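Local coordinates for protein CDC25-like phosphatase YCH1 (Saccharomyces cerevisiae, PDB 3FS5) that is a protein phosphatase of the rhodanese fold, homologous to single-domain rhodaneses and to the catalytic domain of Cdc25, at residues V9-P14 against R96-A101; E16-M21 against G133-V138; Y54-L59 against A101-R106. One frame throughout, in Å; residues are numbered along the deposited sequence.

Interaction 1. Residues V9-P14 against R96-A101; sequences VKYLDP and RGPSAA
V9 and A101 mark the closest backbone approach of the two segments, their CA atoms lying 7.1 Å apart. From there the chains separate: the CA atoms of Y11 and P98 are already 9.1 Å apart, and the stretch from L12 to P14 runs on without touching the helix. No hydrogen bond joins the segments. Each keeps its own backbone pairing, the helix through bonds such as A100 N to R96 O and A101 N to G97 O, and strand 10-12 through bonds from K10 and L12 to L118, V120 and R122.

Two side-chain pairs carry the contact. V9 holds CG1 anti to its backbone N (chi1 179°), which brings both methyls up to the single methyl of A101: CB of A101 lies 4.1 Å from V9 CG2 and 4.2 Å from V9 CG1, an even fit to the fork. Y11 works by length. With CG beside the backbone N and anti to the carbonyl carbon (chi1 -70°), its phenol reaches across at about a right angle to the P98 ring, and the hydroxyl end makes the touch. Y11 OH rests 3.3 Å from P98 CB and 3.6 Å from P98 CG, while the aromatic ring itself hangs back and meets the proline obliquely. V9 and A101 are buried; Y11 and P98 form the partly exposed margin.

V9 and Y11 also touch V120, so the contact seats helix 96-106 against the outermost strand 10-12 and its neighbour 116-121, the helix-on-parallel-sheet layering of the α/β rhodanese fold.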
loop_
_atom_site.group_PDB
_atom_site.type_symbol
_atom_site.label_atom_id
_atom_site.label_comp_id
_atom_site.label_asym_id
_atom_site.label_seq_id
_atom_site.Cartn_x
_atom_site.Cartn_y
_atom_site.Cartn_z
ATOM N N VAL A 9 4.905 -9.820 -7.480
ATOM C CA VAL A 9 4.390 -9.171 -6.284
ATOM C C VAL A 9 5.194 -9.623 -5.071
ATOM O O VAL A 9 5.244 -10.819 -4.756
ATOM C CB VAL A 9 2.901 -9.515 -6.071
ATOM C CG1 VAL A 9 2.382 -8.854 -4.795
ATOM C CG2 VAL A 9 2.091 -9.065 -7.282
ATOM N N LYS A 10 5.824 -8.658 -4.403
ATOM C CA LYS A 10 6.642 -8.920 -3.220
ATOM C C LYS A 10 5.877 -8.615 -1.934
ATOM O O LYS A 10 4.867 -7.916 -1.959
ATOM C CB LYS A 10 7.911 -8.067 -3.259
ATOM C CG LYS A 10 8.849 -8.383 -4.411
ATOM C CD LYS A 10 9.460 -9.759 -4.257
ATOM C CE LYS A 10 10.948 -9.718 -4.564
ATOM N NZ LYS A 10 11.650 -8.768 -3.648
ATOM N N TYR A 11 6.378 -9.135 -0.815
ATOM C CA TYR A 11 5.743 -8.935 0.482
ATOM C C TYR A 11 6.665 -8.253 1.475
ATOM O O TYR A 11 7.855 -8.552 1.549
ATOM C CB TYR A 11 5.245 -10.270 1.045
ATOM C CG TYR A 11 4.071 -10.800 0.270
ATOM C CD1 TYR A 11 4.229 -11.282 -1.030
ATOM C CD2 TYR A 11 2.784 -10.751 0.802
ATOM C CE1 TYR A 11 3.130 -11.697 -1.785
ATOM C CE2 TYR A 11 1.683 -11.163 0.059
ATOM C CZ TYR A 11 1.864 -11.632 -1.231
ATOM O OH TYR A 11 0.772 -12.032 -1.967
ATOM N N LEU A 12 6.087 -7.337 2.241
ATOM C CA LEU A 12 6.826 -6.545 3.208
ATOM C C LEU A 12 6.267 -6.694 4.625
ATOM O O LEU A 12 5.053 -6.799 4.813
ATOM C CB LEU A 12 6.744 -5.074 2.774
ATOM C CG LEU A 12 7.626 -4.006 3.414
ATOM C CD1 LEU A 12 9.077 -4.253 3.036
ATOM C CD2 LEU A 12 7.189 -2.636 2.928
ATOM N N ASP A 13 7.156 -6.698 5.616
ATOM C CA ASP A 13 6.745 -6.787 7.015
ATOM C C ASP A 13 6.578 -5.365 7.541
ATOM O O ASP A 13 7.232 -4.442 7.056
ATOM C CB ASP A 13 7.805 -7.513 7.854
ATOM C CG ASP A 13 7.668 -9.029 7.804
ATOM O OD1 ASP A 13 8.654 -9.718 8.139
ATOM O OD2 ASP A 13 6.581 -9.534 7.449
ATOM N N PRO A 14 5.707 -5.172 8.544
ATOM C CA PRO A 14 5.443 -3.864 9.152
ATOM C C PRO A 14 6.716 -3.156 9.624
ATOM O O PRO A 14 6.848 -1.940 9.472
ATOM C CB PRO A 14 4.522 -4.206 10.326
ATOM C CG PRO A 14 3.814 -5.431 9.857
ATOM C CD PRO A 14 4.903 -6.222 9.193
ATOM N N ARG A 96 -7.398 -9.987 -1.027
ATOM C CA ARG A 96 -7.622 -8.748 -1.757
ATOM C C ARG A 96 -6.363 -7.903 -1.907
ATOM O O ARG A 96 -6.260 -7.095 -2.831
ATOM C CB ARG A 96 -8.730 -7.931 -1.094
ATOM C CG ARG A 96 -10.117 -8.497 -1.350
ATOM C CD ARG A 96 -11.198 -7.469 -1.061
ATOM N NE ARG A 96 -12.499 -7.884 -1.577
ATOM C CZ ARG A 96 -13.556 -7.082 -1.661
ATOM N NH1 ARG A 96 -14.702 -7.543 -2.145
ATOM N NH2 ARG A 96 -13.468 -5.817 -1.266
ATOM N N GLY A 97 -5.410 -8.094 -0.999
ATOM C CA GLY A 97 -4.160 -7.356 -1.065
ATOM C C GLY A 97 -3.417 -7.683 -2.351
ATOM O O GLY A 97 -3.171 -6.795 -3.168
ATOM N N PRO A 98 -3.022 -8.948 -2.555
ATOM C CA PRO A 98 -2.316 -9.274 -3.795
ATOM C C PRO A 98 -3.192 -9.108 -5.045
ATOM O O PRO A 98 -2.678 -8.821 -6.124
ATOM C CB PRO A 98 -1.842 -10.718 -3.565
ATOM C CG PRO A 98 -2.748 -11.236 -2.491
ATOM C CD PRO A 98 -2.922 -10.052 -1.585
ATOM N N SER A 99 -4.506 -9.274 -4.902
ATOM C CA SER A 99 -5.413 -9.097 -6.039
ATOM C C SER A 99 -5.401 -7.639 -6.496
ATOM O O SER A 99 -5.467 -7.360 -7.687
ATOM C CB SER A 99 -6.847 -9.503 -5.679
ATOM O OG SER A 99 -6.917 -10.887 -5.413
ATOM N N ALA A 100 -5.311 -6.705 -5.553
ATOM C CA ALA A 100 -5.272 -5.290 -5.922
ATOM C C ALA A 100 -3.968 -5.019 -6.664
ATOM O O ALA A 100 -3.950 -4.303 -7.662
ATOM C CB ALA A 100 -5.359 -4.408 -4.679
ATOM N N ALA A 101 -2.878 -5.602 -6.176
ATOM C CA ALA A 101 -1.578 -5.421 -6.810
ATOM C C ALA A 101 -1.599 -5.973 -8.236
ATOM O O ALA A 101 -1.003 -5.390 -9.132
ATOM C CB ALA A 101 -0.496 -6.115 -5.995
#

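Interaction 2. Residues E16-M21 against G133-V138; sequences ELHRWM and GDDESV
H18 reaches from helix 14-23 toward D135 and V138 by setting CG anti to its backbone N (chi1 174°), which carries the imidazole beyond the helix surface. Its NE2 comes within 3.8 Å of D135 OD1, too far for a direct hydrogen bond. The carboxylate oxygen lies at the ring edge, near the imidazole plane, although the ring and carboxylate planes are 52° apart. A water bridges the pair: it stands 2.7 Å from H18 NE2 and donates to D135 OD1 in a short bond and to S137 OG over 3.0 Å.

The other carboxylate oxygen ties down the loop itself. D135 OD2 accepts from S137 N at 3.1 Å, which makes an Asx turn, and from S137 OG at 2.7 Å; both donors arrive from the same face of the carboxylate. This turn belongs to the connection between helix 124-132 and strand 139-140, so the bridge links the first helix of the chain to a loop late in the sequence.

V138 supplies the apolar half. Its CG1 lies 3.9 Å from H18 CD2, the valine crossing the imidazole at about a right angle. M21 starts with CG beside its backbone N, runs straight through chi2 and then bends at chi3 (75°), which swings the terminal methyl onto the valine: M21 CE is 3.8 Å from V138 CB and also touches V138 O. W128 of helix 124-132 touches both M21 and V138, while Y132 of the same helix stacks on the H18 ring.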
loop_
_atom_site.group_PDB
_atom_site.type_symbol
_atom_site.label_atom_id
_atom_site.label_comp_id
_atom_site.label_asym_id
_atom_site.label_seq_id
_atom_site.Cartn_x
_atom_site.Cartn_y
_atom_site.Cartn_z
ATOM N N GLU A 16 9.697 -3.313 8.392
ATOM C CA GLU A 16 10.465 -2.749 7.285
ATOM C C GLU A 16 9.797 -1.494 6.722
ATOM O O GLU A 16 10.480 -0.542 6.355
ATOM C CB GLU A 16 10.676 -3.780 6.170
ATOM C CG GLU A 16 11.600 -3.258 5.070
ATOM C CD GLU A 16 12.229 -4.357 4.224
ATOM O OE1 GLU A 16 13.076 -4.019 3.364
ATOM O OE2 GLU A 16 11.884 -5.545 4.413
ATOM N N LEU A 17 8.468 -1.481 6.648
ATOM C CA LEU A 17 7.778 -0.295 6.148
ATOM C C LEU A 17 8.022 0.854 7.119
ATOM O O LEU A 17 8.268 1.986 6.711
ATOM C CB LEU A 17 6.268 -0.536 6.024
ATOM C CG LEU A 17 5.433 0.705 5.674
ATOM C CD1 LEU A 17 5.945 1.332 4.378
ATOM C CD2 LEU A 17 3.962 0.316 5.540
ATOM N N HIS A 18 7.959 0.554 8.410
ATOM C CA HIS A 18 8.173 1.574 9.424
ATOM C C HIS A 18 9.558 2.192 9.264
ATOM O O HIS A 18 9.729 3.397 9.421
ATOM C CB HIS A 18 8.012 0.965 10.824
ATOM C CG HIS A 18 8.350 1.912 11.931
ATOM N ND1 HIS A 18 9.622 2.026 12.447
ATOM C CD2 HIS A 18 7.594 2.824 12.586
ATOM C CE1 HIS A 18 9.637 2.968 13.371
ATOM N NE2 HIS A 18 8.419 3.469 13.474
ATOM N N ARG A 19 10.544 1.365 8.943
ATOM C CA ARG A 19 11.902 1.854 8.754
ATOM C C ARG A 19 11.933 2.790 7.544
ATOM O O ARG A 19 12.536 3.862 7.598
ATOM C CB ARG A 19 12.865 0.682 8.547
ATOM C CG ARG A 19 14.328 1.092 8.484
ATOM C CD ARG A 19 15.249 -0.118 8.360
ATOM N NE ARG A 19 16.633 0.287 8.116
ATOM C CZ ARG A 19 17.457 0.779 9.041
ATOM N NH1 ARG A 19 18.696 1.122 8.708
ATOM N NH2 ARG A 19 17.051 0.915 10.300
ATOM N N TRP A 20 11.271 2.390 6.459
ATOM C CA TRP A 20 11.212 3.218 5.254
ATOM C C TRP A 20 10.575 4.570 5.559
ATOM O O TRP A 20 10.980 5.601 5.016
ATOM C CB TRP A 20 10.371 2.543 4.163
ATOM C CG TRP A 20 10.979 1.328 3.537
ATOM C CD1 TRP A 20 12.126 0.686 3.912
ATOM C CD2 TRP A 20 10.456 0.601 2.419
ATOM N NE1 TRP A 20 12.347 -0.397 3.092
ATOM C CE2 TRP A 20 11.338 -0.471 2.168
ATOM C CE3 TRP A 20 9.328 0.754 1.602
ATOM C CZ2 TRP A 20 11.127 -1.388 1.133
ATOM C CZ3 TRP A 20 9.120 -0.161 0.569
ATOM C CH2 TRP A 20 10.018 -1.217 0.348
ATOM N N MET A 21 9.551 4.561 6.404
ATOM C CA MET A 21 8.864 5.797 6.751
ATOM C C MET A 21 9.759 6.720 7.576
ATOM O O MET A 21 9.753 7.936 7.379
ATOM C CB MET A 21 7.564 5.478 7.494
ATOM C CG MET A 21 6.505 4.858 6.581
ATOM S SD MET A 21 4.978 4.376 7.405
ATOM C CE MET A 21 4.215 5.977 7.662
ATOM N N GLY A 133 0.108 1.318 16.175
ATOM C CA GLY A 133 -1.168 2.005 16.293
ATOM C C GLY A 133 -1.140 3.339 17.022
ATOM O O GLY A 133 -1.698 4.325 16.539
ATOM N N ASP A 134 -0.485 3.381 18.178
ATOM C CA ASP A 134 -0.432 4.613 18.959
ATOM C C ASP A 134 0.741 5.531 18.613
ATOM O O ASP A 134 0.978 6.526 19.297
ATOM C CB ASP A 134 -0.411 4.279 20.455
ATOM C CG ASP A 134 0.917 3.719 20.912
ATOM O OD1 ASP A 134 1.507 2.896 20.180
ATOM O OD2 ASP A 134 1.367 4.098 22.014
ATOM N N ASP A 135 1.469 5.204 17.548
ATOM C CA ASP A 135 2.602 6.024 17.123
ATOM C C ASP A 135 2.110 7.081 16.132
ATOM O O ASP A 135 1.922 6.806 14.943
ATOM C CB ASP A 135 3.678 5.139 16.486
ATOM C CG ASP A 135 4.941 5.902 16.134
ATOM O OD1 ASP A 135 5.953 5.241 15.823
ATOM O OD2 ASP A 135 4.929 7.151 16.159
ATOM N N GLU A 136 1.906 8.289 16.653
ATOM C CA GLU A 136 1.411 9.433 15.897
ATOM C C GLU A 136 2.219 9.797 14.658
ATOM O O GLU A 136 1.690 10.414 13.731
ATOM C CB GLU A 136 1.352 10.660 16.812
ATOM C CG GLU A 136 0.705 10.410 18.166
ATOM C CD GLU A 136 0.957 11.546 19.147
ATOM O OE1 GLU A 136 0.555 12.694 18.851
ATOM O OE2 GLU A 136 1.559 11.290 20.215
ATOM N N SER A 137 3.496 9.431 14.643
ATOM C CA SER A 137 4.351 9.760 13.510
ATOM C C SER A 137 4.144 8.874 12.286
ATOM O O SER A 137 4.536 9.251 11.182
ATOM C CB SER A 137 5.829 9.729 13.927
ATOM O OG SER A 137 6.267 8.419 14.242
ATOM N N VAL A 138 3.526 7.708 12.466
ATOM C CA VAL A 138 3.302 6.800 11.341
ATOM C C VAL A 138 1.850 6.341 11.166
ATOM O O VAL A 138 1.499 5.768 10.136
ATOM C CB VAL A 138 4.202 5.539 11.443
ATOM C CG1 VAL A 138 5.669 5.944 11.384
ATOM C CG2 VAL A 138 3.908 4.780 12.729
HETATM O O HOH W 1 7.950 5.953 14.495
#

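Interaction 3. Residues Y54-L59 against A101-R106; sequences YAYSRL and AMLLLR
Within 101-106, L103 CD1 is the atom that meets both Y56 and L59. The tight part is its approach to the tyrosine: L103 CD1 lies 3.7 Å from Y56 CE1, and the two side chains cross at about a right angle, with the methyl oblique to the ring. An extended leucine makes this possible, since CD1 is anti to CA (chi2 176°) and projects well beyond the helix surface. Y56 answers with CG anti to its own backbone N (chi1 177°), turning its ring back toward the partner helix.

The looser part concerns L59. Its backbone makes the closest CA approach, 8.0 Å between L59 CA and L103 CA, yet L59 CB stands 4.4 Å from L103 CD1, and its carbonyl carbon is no nearer. L59 is nonetheless buried, packing also on V38, Y65 and L69. Toward solvent the contact thins out: S57 points its CB away from 101-106, R58 is exposed, and L103 itself is only partly covered. No hydrogen bond crosses between the segments, so apolar packing accounts for the 113 Å² they bury.

Y56 also touches R96, S99 and A100. Helix 56-61 therefore flanks the start of helix 96-106, just after the loop from C90 to R96, whose sequence fits the CX5R phosphate-binding loop of Cdc25-type phosphatases and its counterpart in rhodaneses.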
loop_
_atom_site.group_PDB
_atom_site.type_symbol
_atom_site.label_atom_id
_atom_site.label_comp_id
_atom_site.label_asym_id
_atom_site.label_seq_id
_atom_site.Cartn_x
_atom_site.Cartn_y
_atom_site.Cartn_z
ATOM N N TYR A 54 -7.908 3.897 -1.784
ATOM C CA TYR A 54 -8.579 3.469 -3.020
ATOM C C TYR A 54 -9.239 2.111 -2.788
ATOM O O TYR A 54 -8.580 1.071 -2.869
ATOM C CB TYR A 54 -7.578 3.342 -4.183
ATOM C CG TYR A 54 -7.184 4.663 -4.800
ATOM C CD1 TYR A 54 -6.305 5.523 -4.148
ATOM C CD2 TYR A 54 -7.723 5.073 -6.020
ATOM C CE1 TYR A 54 -5.973 6.757 -4.687
ATOM C CE2 TYR A 54 -7.397 6.308 -6.570
ATOM C CZ TYR A 54 -6.523 7.145 -5.896
ATOM O OH TYR A 54 -6.204 8.380 -6.410
ATOM N N ALA A 55 -10.540 2.118 -2.510
ATOM C CA ALA A 55 -11.274 0.883 -2.237
ATOM C C ALA A 55 -11.148 -0.171 -3.339
ATOM O O ALA A 55 -11.353 0.115 -4.520
ATOM C CB ALA A 55 -12.751 1.199 -1.981
ATOM N N TYR A 56 -10.820 -1.393 -2.936
ATOM C CA TYR A 56 -10.667 -2.499 -3.873
ATOM C C TYR A 56 -11.898 -2.708 -4.757
ATOM O O TYR A 56 -11.779 -2.884 -5.970
ATOM C CB TYR A 56 -10.386 -3.794 -3.117
ATOM C CG TYR A 56 -10.286 -4.995 -4.023
ATOM C CD1 TYR A 56 -9.158 -5.206 -4.807
ATOM C CD2 TYR A 56 -11.333 -5.910 -4.118
ATOM C CE1 TYR A 56 -9.068 -6.297 -5.663
ATOM C CE2 TYR A 56 -11.255 -7.006 -4.970
ATOM C CZ TYR A 56 -10.120 -7.193 -5.739
ATOM O OH TYR A 56 -10.031 -8.274 -6.583
ATOM N N SER A 57 -13.081 -2.695 -4.146
ATOM C CA SER A 57 -14.319 -2.901 -4.893
ATOM C C SER A 57 -14.455 -1.948 -6.068
ATOM O O SER A 57 -14.843 -2.356 -7.164
ATOM C CB SER A 57 -15.539 -2.749 -3.976
ATOM O OG SER A 57 -15.566 -3.776 -3.001
ATOM N N ARG A 58 -14.134 -0.679 -5.848
ATOM C CA ARG A 58 -14.242 0.307 -6.912
ATOM C C ARG A 58 -13.123 0.179 -7.946
ATOM O O ARG A 58 -13.343 0.403 -9.136
ATOM C CB ARG A 58 -14.258 1.716 -6.327
ATOM C CG ARG A 58 -14.637 2.773 -7.342
ATOM C CD ARG A 58 -14.787 4.132 -6.697
ATOM N NE ARG A 58 -14.989 5.179 -7.693
ATOM C CZ ARG A 58 -14.966 6.477 -7.419
ATOM N NH1 ARG A 58 -15.159 7.364 -8.388
ATOM N NH2 ARG A 58 -14.751 6.891 -6.176
ATOM N N LEU A 59 -11.920 -0.169 -7.500
ATOM C CA LEU A 59 -10.810 -0.343 -8.428
ATOM C C LEU A 59 -11.171 -1.457 -9.407
ATOM O O LEU A 59 -10.914 -1.359 -10.606
ATOM C CB LEU A 59 -9.527 -0.723 -7.676
ATOM C CG LEU A 59 -8.815 0.388 -6.900
ATOM C CD1 LEU A 59 -7.682 -0.214 -6.085
ATOM C CD2 LEU A 59 -8.280 1.443 -7.868
ATOM N N ALA A 101 -2.878 -5.602 -6.176
ATOM C CA ALA A 101 -1.578 -5.421 -6.810
ATOM C C ALA A 101 -1.599 -5.973 -8.236
ATOM O O ALA A 101 -1.003 -5.390 -9.132
ATOM C CB ALA A 101 -0.496 -6.115 -5.995
ATOM N N MET A 102 -2.282 -7.096 -8.443
ATOM C CA MET A 102 -2.367 -7.693 -9.776
ATOM C C MET A 102 -3.173 -6.814 -10.733
ATOM O O MET A 102 -2.888 -6.766 -11.934
ATOM C CB MET A 102 -2.992 -9.092 -9.709
ATOM C CG MET A 102 -2.062 -10.167 -9.158
ATOM S SD MET A 102 -0.493 -10.275 -10.067
ATOM C CE MET A 102 -0.980 -11.206 -11.518
ATOM N N LEU A 103 -4.178 -6.126 -10.200
ATOM C CA LEU A 103 -5.007 -5.238 -11.012
ATOM C C LEU A 103 -4.154 -4.116 -11.582
ATOM O O LEU A 103 -4.268 -3.780 -12.760
ATOM C CB LEU A 103 -6.142 -4.635 -10.178
ATOM C CG LEU A 103 -7.363 -5.511 -9.889
ATOM C CD1 LEU A 103 -8.317 -4.763 -8.962
ATOM C CD2 LEU A 103 -8.061 -5.865 -11.200
ATOM N N LEU A 104 -3.302 -3.535 -10.742
ATOM C CA LEU A 104 -2.425 -2.461 -11.184
ATOM C C LEU A 104 -1.384 -2.996 -12.158
ATOM O O LEU A 104 -1.128 -2.393 -13.199
ATOM C CB LEU A 104 -1.711 -1.814 -10.002
ATOM C CG LEU A 104 -0.716 -0.715 -10.400
ATOM C CD1 LEU A 104 -1.474 0.459 -11.008
ATOM C CD2 LEU A 104 0.082 -0.262 -9.195
ATOM N N LEU A 105 -0.782 -4.127 -11.808
ATOM C CA LEU A 105 0.237 -4.744 -12.645
ATOM C C LEU A 105 -0.266 -4.999 -14.056
ATOM O O LEU A 105 0.413 -4.675 -15.031
ATOM C CB LEU A 105 0.703 -6.064 -12.025
ATOM C CG LEU A 105 1.779 -6.849 -12.782
ATOM C CD1 LEU A 105 3.023 -5.991 -12.974
ATOM C CD2 LEU A 105 2.122 -8.111 -12.002
ATOM N N ARG A 106 -1.459 -5.572 -14.163
ATOM C CA ARG A 106 -2.029 -5.875 -15.465
ATOM C C ARG A 106 -2.403 -4.632 -16.270
ATOM O O ARG A 106 -2.590 -4.716 -17.484
ATOM C CB ARG A 106 -3.248 -6.794 -15.308
ATOM C CG ARG A 106 -2.906 -8.194 -14.790
ATOM C CD ARG A 106 -1.967 -8.907 -15.746
ATOM N NE ARG A 106 -1.467 -10.187 -15.241
ATOM C CZ ARG A 106 -2.219 -11.260 -15.012
ATOM N NH1 ARG A 106 -1.660 -12.373 -14.559
ATOM N NH2 ARG A 106 -3.526 -11.221 -15.228
#

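Overall arrangement
Interactions 1 and 3 share A101 and helix 96-106, with centres 11 Å apart; S99 CB lies 3.5 Å from Y56 OH where they touch. Interactions 1 and 2 are joined through L12, which follows Y11 in the strand: its CD2 is 3.9 Å from both L17 CB and W20 CZ3. Interactions 2 and 3 have centres 24 Å apart, on opposite sides of the chain's centre. The sheet lies between: in strand 116-121, L118 and V120 meet residues of interactions 3 and 1, while W119 meets W20. Interactions 1 and 3 thus pack on the helix that begins at R96, six residues after the thiol-modified C90; interaction 2 lies across the sheet, on helix 14-23.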